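Long-range contacts in uncharacterized protein (Pyrococcus furiosus, PDB 4XLZ), which probably removes an acetyl group from N,N'-diacetylchitobiose, as a metal-dependent deacetylase of carbohydrate esterase family 14: residues 184-192 and 249-258; 45-54 and 199-208. All coordinates share one frame; numbering follows the deposited sequence.

Contact 1: 184-192 and 249-258; sequences VSFIALYYT and GFRVMPGLFY. With HEZ (hexane-1,6-diol), chain L.
Leu189 and Arg251 pair through their backbones as a single antiparallel hydrogen-bonded bridge, which fastens the 249-258 segment to strand 186-190, the last strand of the parallel sheet in this chain. Leu189 N donates to Arg251 O at 2.9 Å, and Arg251 N returns a bond to Leu189 O at 2.9 Å, in the carbonyl plane on a lone pair. CA-H...O contacts accompany both: Phe250 CA stands 3.2 Å from Leu189 O, Ala188 CA 3.6 Å from Arg251 O.

Apolar packing divides between two faces. On one, Ala188 CB touches Val252 CG2 at 3.9 Å, and Tyr190 CB lies 3.9 Å from Phe250 CE1. With CG between backbone N and carbonyl carbon (chi1 62°), the Tyr190 ring leads away, its hydroxyl bonded to Ile37 O. On the other, Ile187 CG2 sits 3.6 Å from Tyr258 OH and Leu189 CD1 at that ring's edge; selenomethionine Met253 CE lies over the ring's centre. Arg251, extended, crosses Thr192 at about a right angle (CB to OG1 4.0 Å) and salt-bridges the Ile267 carboxylate.

Polar bridging completes the contact. One ordered water links Ile187 O, Met253 N and Tyr258 OH; hexanediol O1, probably from the crystallisation liquor, accepts from Ile187 N and donates to Met253 O. A second water joins Tyr191 N to Gly249 O. Direct pairing is thus confined to one bridge, and bound molecules satisfy flanking backbone groups where the segments diverge.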
# COMPACT_ATOMS: atom_id res chain seq x y z
N VAL A 184 15.82 16.10 -20.46
CA VAL A 184 16.94 16.78 -19.74
C VAL A 184 18.23 16.41 -20.42
O VAL A 184 18.38 15.34 -20.97
CB VAL A 184 16.88 16.25 -18.27
CG1 VAL A 184 18.21 16.55 -17.51
CG2 VAL A 184 15.62 16.80 -17.55
N SER A 185 19.20 17.34 -20.48
CA SER A 185 20.49 17.01 -21.15
C SER A 185 21.53 16.26 -20.26
O SER A 185 22.25 15.42 -20.81
CB SER A 185 21.21 18.31 -21.59
OG SER A 185 20.30 18.86 -22.56
N PHE A 186 21.53 16.54 -18.95
CA PHE A 186 22.43 15.71 -18.07
C PHE A 186 21.79 15.57 -16.70
O PHE A 186 21.05 16.48 -16.20
CB PHE A 186 23.87 16.37 -17.92
CG PHE A 186 23.86 17.70 -17.18
CD1 PHE A 186 23.77 18.91 -17.90
CD2 PHE A 186 24.08 17.71 -15.74
CE1 PHE A 186 23.80 20.11 -17.13
CE2 PHE A 186 24.09 18.90 -15.01
CZ PHE A 186 23.99 20.10 -15.72
N ILE A 187 22.20 14.45 -16.11
CA ILE A 187 22.00 14.24 -14.62
C ILE A 187 23.44 14.29 -14.00
O ILE A 187 24.42 13.75 -14.59
CB ILE A 187 21.47 12.84 -14.41
CG1 ILE A 187 20.03 12.89 -14.88
CG2 ILE A 187 21.48 12.50 -12.87
CD1 ILE A 187 19.50 11.36 -14.93
N ALA A 188 23.46 14.88 -12.80
CA ALA A 188 24.72 14.72 -12.04
C ALA A 188 24.36 14.31 -10.63
O ALA A 188 23.53 14.95 -10.00
CB ALA A 188 25.48 16.14 -12.05
N LEU A 189 25.05 13.26 -10.13
CA LEU A 189 24.71 12.71 -8.78
C LEU A 189 25.74 13.28 -7.80
O LEU A 189 26.96 13.09 -7.99
CB LEU A 189 24.79 11.19 -8.79
CG LEU A 189 23.77 10.65 -9.86
CD1 LEU A 189 24.00 9.12 -9.76
CD2 LEU A 189 22.33 11.02 -9.52
N TYR A 190 25.23 13.90 -6.75
CA TYR A 190 26.14 14.34 -5.65
C TYR A 190 26.01 13.38 -4.48
O TYR A 190 25.31 12.39 -4.56
CB TYR A 190 25.86 15.80 -5.26
CG TYR A 190 24.44 16.15 -4.69
CD1 TYR A 190 23.32 16.46 -5.56
CD2 TYR A 190 24.22 16.11 -3.31
CE1 TYR A 190 22.13 16.77 -4.97
CE2 TYR A 190 22.96 16.43 -2.77
CZ TYR A 190 21.91 16.71 -3.63
OH TYR A 190 20.72 17.04 -3.01
N TYR A 191 26.71 13.65 -3.37
CA TYR A 191 26.76 12.70 -2.27
C TYR A 191 27.24 11.32 -2.80
O TYR A 191 26.55 10.28 -2.56
CB TYR A 191 25.44 12.57 -1.50
CG TYR A 191 24.98 13.69 -0.57
CD1 TYR A 191 25.92 14.44 0.18
CD2 TYR A 191 23.61 13.96 -0.41
CE1 TYR A 191 25.48 15.40 1.06
CE2 TYR A 191 23.13 14.94 0.50
CZ TYR A 191 24.12 15.66 1.21
OH TYR A 191 23.63 16.48 2.14
N THR A 192 28.36 11.34 -3.55
CA THR A 192 28.79 10.12 -4.27
C THR A 192 30.15 9.64 -3.83
O THR A 192 31.06 10.48 -3.57
CB THR A 192 28.73 10.38 -5.76
OG1 THR A 192 29.02 9.14 -6.45
CG2 THR A 192 29.72 11.48 -6.28
N GLY A 249 32.20 16.66 -5.46
CA GLY A 249 32.22 15.64 -6.47
C GLY A 249 30.83 15.27 -7.03
O GLY A 249 29.83 15.31 -6.27
N PHE A 250 30.87 14.87 -8.29
CA PHE A 250 29.60 14.51 -9.00
C PHE A 250 29.95 13.29 -9.81
O PHE A 250 31.03 13.09 -10.39
CB PHE A 250 29.20 15.64 -9.95
CG PHE A 250 28.89 16.88 -9.22
CD1 PHE A 250 27.64 17.14 -8.64
CD2 PHE A 250 29.93 17.89 -9.07
CE1 PHE A 250 27.38 18.27 -7.87
CE2 PHE A 250 29.65 19.01 -8.28
CZ PHE A 250 28.38 19.26 -7.69
N ARG A 251 28.90 12.43 -9.98
CA ARG A 251 29.02 11.36 -10.92
C ARG A 251 28.05 11.62 -12.08
O ARG A 251 26.89 11.90 -11.92
CB ARG A 251 28.64 9.98 -10.30
CG ARG A 251 28.86 8.85 -11.30
CD ARG A 251 28.67 7.50 -10.65
NE ARG A 251 28.93 6.45 -11.66
CZ ARG A 251 30.14 6.06 -12.01
NH1 ARG A 251 31.24 6.60 -11.42
NH2 ARG A 251 30.25 5.06 -12.94
N VAL A 252 28.68 11.62 -13.26
CA VAL A 252 27.94 11.86 -14.51
C VAL A 252 28.18 10.70 -15.43
O VAL A 252 29.31 10.18 -15.52
CB VAL A 252 28.36 13.21 -15.21
CG1 VAL A 252 27.58 13.46 -16.50
CG2 VAL A 252 28.24 14.43 -14.24
N MSE A 253 27.13 10.19 -16.09
CA MSE A 253 27.31 9.08 -17.02
C MSE A 253 26.34 9.34 -18.21
O MSE A 253 25.36 10.09 -18.11
CB MSE A 253 26.77 7.74 -16.41
CG MSE A 253 27.49 7.33 -15.09
SE MSE A 253 27.08 5.54 -14.57
CE MSE A 253 25.15 5.94 -14.11
N PRO A 254 26.61 8.72 -19.35
CA PRO A 254 25.70 8.79 -20.47
C PRO A 254 24.35 8.20 -19.97
O PRO A 254 24.33 7.22 -19.14
CB PRO A 254 26.29 7.73 -21.48
CG PRO A 254 27.75 7.65 -21.17
CD PRO A 254 27.76 7.83 -19.61
N GLY A 255 23.26 8.66 -20.54
CA GLY A 255 21.87 8.13 -20.15
C GLY A 255 21.86 6.65 -20.29
O GLY A 255 21.23 5.92 -19.45
N LEU A 256 22.43 6.12 -21.37
CA LEU A 256 22.38 4.64 -21.62
C LEU A 256 22.93 3.88 -20.45
O LEU A 256 22.48 2.75 -20.20
CB LEU A 256 23.27 4.39 -22.89
CG LEU A 256 23.24 3.03 -23.44
CD1 LEU A 256 21.94 2.94 -24.22
CD2 LEU A 256 24.45 2.98 -24.57
N PHE A 257 23.91 4.40 -19.70
CA PHE A 257 24.63 3.58 -18.73
C PHE A 257 23.80 3.34 -17.46
O PHE A 257 24.22 2.56 -16.66
CB PHE A 257 25.96 4.27 -18.33
CG PHE A 257 27.14 3.97 -19.29
CD1 PHE A 257 26.92 3.72 -20.64
CD2 PHE A 257 28.42 3.91 -18.74
CE1 PHE A 257 28.01 3.44 -21.53
CE2 PHE A 257 29.54 3.64 -19.59
CZ PHE A 257 29.34 3.39 -20.98
N TYR A 258 22.68 4.06 -17.31
CA TYR A 258 21.75 3.84 -16.16
C TYR A 258 20.93 2.64 -16.46
O TYR A 258 19.94 2.44 -15.66
CB TYR A 258 20.88 5.12 -16.01
CG TYR A 258 21.58 6.35 -15.43
CD1 TYR A 258 21.59 6.55 -14.10
CD2 TYR A 258 22.24 7.21 -16.33
CE1 TYR A 258 22.28 7.65 -13.57
CE2 TYR A 258 22.89 8.34 -15.83
CZ TYR A 258 22.86 8.54 -14.51
OH TYR A 258 23.46 9.69 -13.97
O1 HEZ L . 23.30 12.42 -17.93
C1 HEZ L . 22.14 11.54 -18.22
C2 HEZ L . 20.98 12.29 -18.94
C3 HEZ L . 19.81 11.29 -19.10
C4 HEZ L . 18.72 12.09 -19.79
C5 HEZ L . 17.47 11.33 -20.22
C6 HEZ L . 16.47 12.47 -20.59
O6 HEZ L . 16.78 13.18 -21.88
O HOH W 1 24.54 11.46 -15.65
O HOH W 2 29.11 15.19 -3.72

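Contact 2: 45-54 and 199-208; sequences AIGMGGTIKK and VDITDLMELK
Lys208 reaches into helix 43-57 as a knob among Ala45, Gly47, Gly49 and Gly50. Its CG stands anti to the backbone N (chi1 174°) and the chain runs extended from there, carrying CD to 4.0 Å from Gly50 N and the ammonium to Ile46 O. The NZ-O bond is 2.8 Å long, but the donor sits above the carbonyl plane, 42° out of it. Glu248 completes the grip with a salt bridge to the same NZ and a hydrogen bond from Gly50 N, so the buried charge is probably neutralised beside a kink at which the N atoms of Gly50 and Thr51 lack their bonds to the preceding turn.

Lys54 leaves the helix on its 199-204 side. Its CD passes Val199 CG1 at 3.6 Å, the two side chains running in opposite directions, and its NZ shares a water with Asp203 N, the latter link weak. Helix 43-57, in the GlcNAc-PI de-N-acetylase family region, begins at Asp43, which binds cadmium here with His40 and His151; strand 197-200 and helix 205-213 pack across it. Between them the chain turns at Asp200, whose OD1 accepts from Thr202 N on its anti side, in an Asx turn, and from Thr202 OG1 on its syn lone pair.

Leu204 meets Lys54 and Lys53 with different methyls. Its CD1 presses on Lys54 CG at 3.5 Å, tighter than usual van der Waals contact, and also lies 3.6 Å from Gly50 O. Its other methyl, CD2, faces Lys53 CG, which Leu207 CD2 approaches more closely, at 3.6 Å.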
# COMPACT_ATOMS: atom_id res chain seq x y z
N ALA A 45 22.67 22.60 -0.08
CA ALA A 45 23.82 23.40 0.41
C ALA A 45 24.93 22.47 0.86
O ALA A 45 26.12 22.75 0.57
CB ALA A 45 23.40 24.25 1.61
N ILE A 46 24.58 21.40 1.58
CA ILE A 46 25.68 20.46 2.06
C ILE A 46 26.33 19.75 0.94
O ILE A 46 27.58 19.65 0.85
CB ILE A 46 25.15 19.55 3.15
CG1 ILE A 46 24.63 20.28 4.38
CG2 ILE A 46 26.17 18.38 3.48
CD1 ILE A 46 23.77 19.42 5.32
N GLY A 47 25.51 19.15 0.04
CA GLY A 47 26.13 18.34 -1.00
C GLY A 47 26.85 19.12 -2.08
O GLY A 47 27.84 18.64 -2.67
N MSE A 48 26.35 20.34 -2.41
CA MSE A 48 26.85 21.00 -3.61
C MSE A 48 26.73 22.51 -3.57
O MSE A 48 26.63 23.12 -4.58
CB MSE A 48 26.22 20.44 -4.95
CG MSE A 48 24.67 20.52 -4.97
SE MSE A 48 23.98 20.01 -6.68
CE MSE A 48 24.84 21.34 -7.81
N GLY A 49 26.70 23.05 -2.35
CA GLY A 49 26.51 24.51 -2.20
C GLY A 49 27.59 25.36 -2.96
O GLY A 49 27.22 26.39 -3.58
N GLY A 50 28.85 24.94 -2.94
CA GLY A 50 29.84 25.68 -3.77
C GLY A 50 29.59 25.74 -5.23
O GLY A 50 29.66 26.78 -5.91
N THR A 51 29.17 24.57 -5.82
CA THR A 51 28.83 24.53 -7.17
C THR A 51 27.55 25.31 -7.53
O THR A 51 27.51 25.88 -8.57
CB THR A 51 28.69 23.02 -7.62
OG1 THR A 51 29.92 22.33 -7.35
CG2 THR A 51 28.31 22.85 -9.07
N ILE A 52 26.57 25.27 -6.63
CA ILE A 52 25.37 26.06 -6.87
C ILE A 52 25.77 27.59 -6.94
O ILE A 52 25.26 28.26 -7.82
CB ILE A 52 24.37 25.86 -5.69
CG1 ILE A 52 23.73 24.45 -5.86
CG2 ILE A 52 23.30 26.88 -5.73
CD1 ILE A 52 23.05 24.00 -4.57
N LYS A 53 26.66 28.00 -6.04
CA LYS A 53 27.09 29.46 -6.15
C LYS A 53 27.88 29.70 -7.42
O LYS A 53 27.61 30.69 -8.09
CB LYS A 53 27.90 29.76 -4.92
CG LYS A 53 28.48 31.33 -4.97
CD LYS A 53 27.32 32.29 -4.79
CE LYS A 53 27.66 33.91 -4.78
NZ LYS A 53 26.17 34.40 -4.40
N LYS A 54 28.75 28.78 -7.90
CA LYS A 54 29.45 28.95 -9.17
C LYS A 54 28.50 29.05 -10.28
O LYS A 54 28.57 29.86 -11.23
CB LYS A 54 30.43 27.84 -9.44
CG LYS A 54 31.69 27.94 -8.57
CD LYS A 54 32.74 26.86 -9.13
CE LYS A 54 34.32 27.15 -8.98
NZ LYS A 54 34.65 28.08 -7.85
N VAL A 199 34.44 19.70 -8.87
CA VAL A 199 34.45 21.15 -9.03
C VAL A 199 35.32 21.68 -7.86
O VAL A 199 35.12 21.31 -6.68
CB VAL A 199 33.06 21.68 -8.87
CG1 VAL A 199 33.02 23.26 -8.84
CG2 VAL A 199 32.16 21.17 -10.06
N ASP A 200 36.32 22.55 -8.23
CA ASP A 200 37.13 23.15 -7.13
C ASP A 200 36.34 24.24 -6.45
O ASP A 200 35.88 25.17 -7.14
CB ASP A 200 38.40 23.74 -7.83
CG ASP A 200 39.32 24.41 -6.81
OD1 ASP A 200 39.09 24.40 -5.63
OD2 ASP A 200 40.36 24.97 -7.34
N ILE A 201 36.08 24.10 -5.16
CA ILE A 201 35.37 25.08 -4.41
C ILE A 201 36.22 25.76 -3.30
O ILE A 201 35.64 26.36 -2.37
CB ILE A 201 34.04 24.56 -3.72
CG1 ILE A 201 34.36 23.43 -2.82
CG2 ILE A 201 33.06 24.06 -4.89
CD1 ILE A 201 33.33 23.31 -1.70
N THR A 202 37.54 25.64 -3.49
CA THR A 202 38.48 26.13 -2.43
C THR A 202 38.13 27.58 -2.04
O THR A 202 38.01 27.93 -0.84
CB THR A 202 39.88 26.00 -2.96
OG1 THR A 202 40.20 24.63 -3.12
CG2 THR A 202 40.83 26.56 -1.84
N ASP A 203 37.91 28.43 -3.02
CA ASP A 203 37.67 29.85 -2.60
C ASP A 203 36.25 30.18 -2.17
O ASP A 203 35.95 31.28 -1.69
CB ASP A 203 38.03 30.76 -3.78
CG ASP A 203 39.57 30.78 -4.04
OD1 ASP A 203 40.38 30.47 -3.08
OD2 ASP A 203 39.88 31.07 -5.22
N LEU A 204 35.33 29.19 -2.32
CA LEU A 204 33.96 29.35 -1.85
C LEU A 204 33.63 28.54 -0.65
O LEU A 204 32.48 28.51 -0.22
CB LEU A 204 33.02 28.86 -3.00
CG LEU A 204 33.04 29.81 -4.19
CD1 LEU A 204 32.23 29.20 -5.35
CD2 LEU A 204 32.44 31.17 -3.78
N MSE A 205 34.63 27.95 0.03
CA MSE A 205 34.34 27.12 1.15
C MSE A 205 33.68 27.90 2.26
O MSE A 205 32.73 27.42 2.95
CB MSE A 205 35.65 26.43 1.62
CG MSE A 205 35.43 25.50 2.78
SE MSE A 205 34.26 23.98 2.32
CE MSE A 205 34.93 22.77 3.75
N GLU A 206 34.19 29.10 2.64
CA GLU A 206 33.57 29.73 3.74
C GLU A 206 32.10 30.17 3.45
O GLU A 206 31.32 30.12 4.36
CB GLU A 206 34.43 31.04 4.08
CG GLU A 206 35.86 30.62 4.70
CD GLU A 206 35.80 29.70 5.98
OE1 GLU A 206 36.40 28.67 5.87
OE2 GLU A 206 35.12 29.99 7.03
N LEU A 207 31.84 30.57 2.22
CA LEU A 207 30.43 30.89 1.80
C LEU A 207 29.57 29.57 1.93
O LEU A 207 28.45 29.68 2.48
CB LEU A 207 30.42 31.43 0.40
CG LEU A 207 28.95 31.73 -0.07
CD1 LEU A 207 28.22 32.70 0.93
CD2 LEU A 207 28.91 32.21 -1.54
N LYS A 208 30.10 28.47 1.41
CA LYS A 208 29.34 27.18 1.55
C LYS A 208 29.05 26.94 2.99
O LYS A 208 27.91 26.60 3.41
CB LYS A 208 30.21 26.04 1.00
CG LYS A 208 29.49 24.67 1.28
CD LYS A 208 30.26 23.62 0.53
CE LYS A 208 29.47 22.29 0.89
NZ LYS A 208 29.74 21.24 -0.08
O HOH W 3 36.41 28.38 -5.70

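How the contacts relate
After helix 8-19 and strand 33-38, the chain enters helix 43-57, the earlier half of contact 2, then adds strands 61-68, 103-109 and 135-139 before strand 186-190, where contact 1 opens. Strand 197-200 and helix 205-213 then return to helix 43-57 and close contact 2 over 144 intervening residues. Helix 221-240 and strand 247-250 follow, and contact 1 closes across a loop of 56. The segments alternate, so the two loops cross. Strands 197-200 and 247-250 pair in a small antiparallel sheet, joining both closures. The contacts also touch directly: Phe250 CZ lies 3.5 Å from Thr51 OG1, and Tyr191 packs on Ile46 and Gly47.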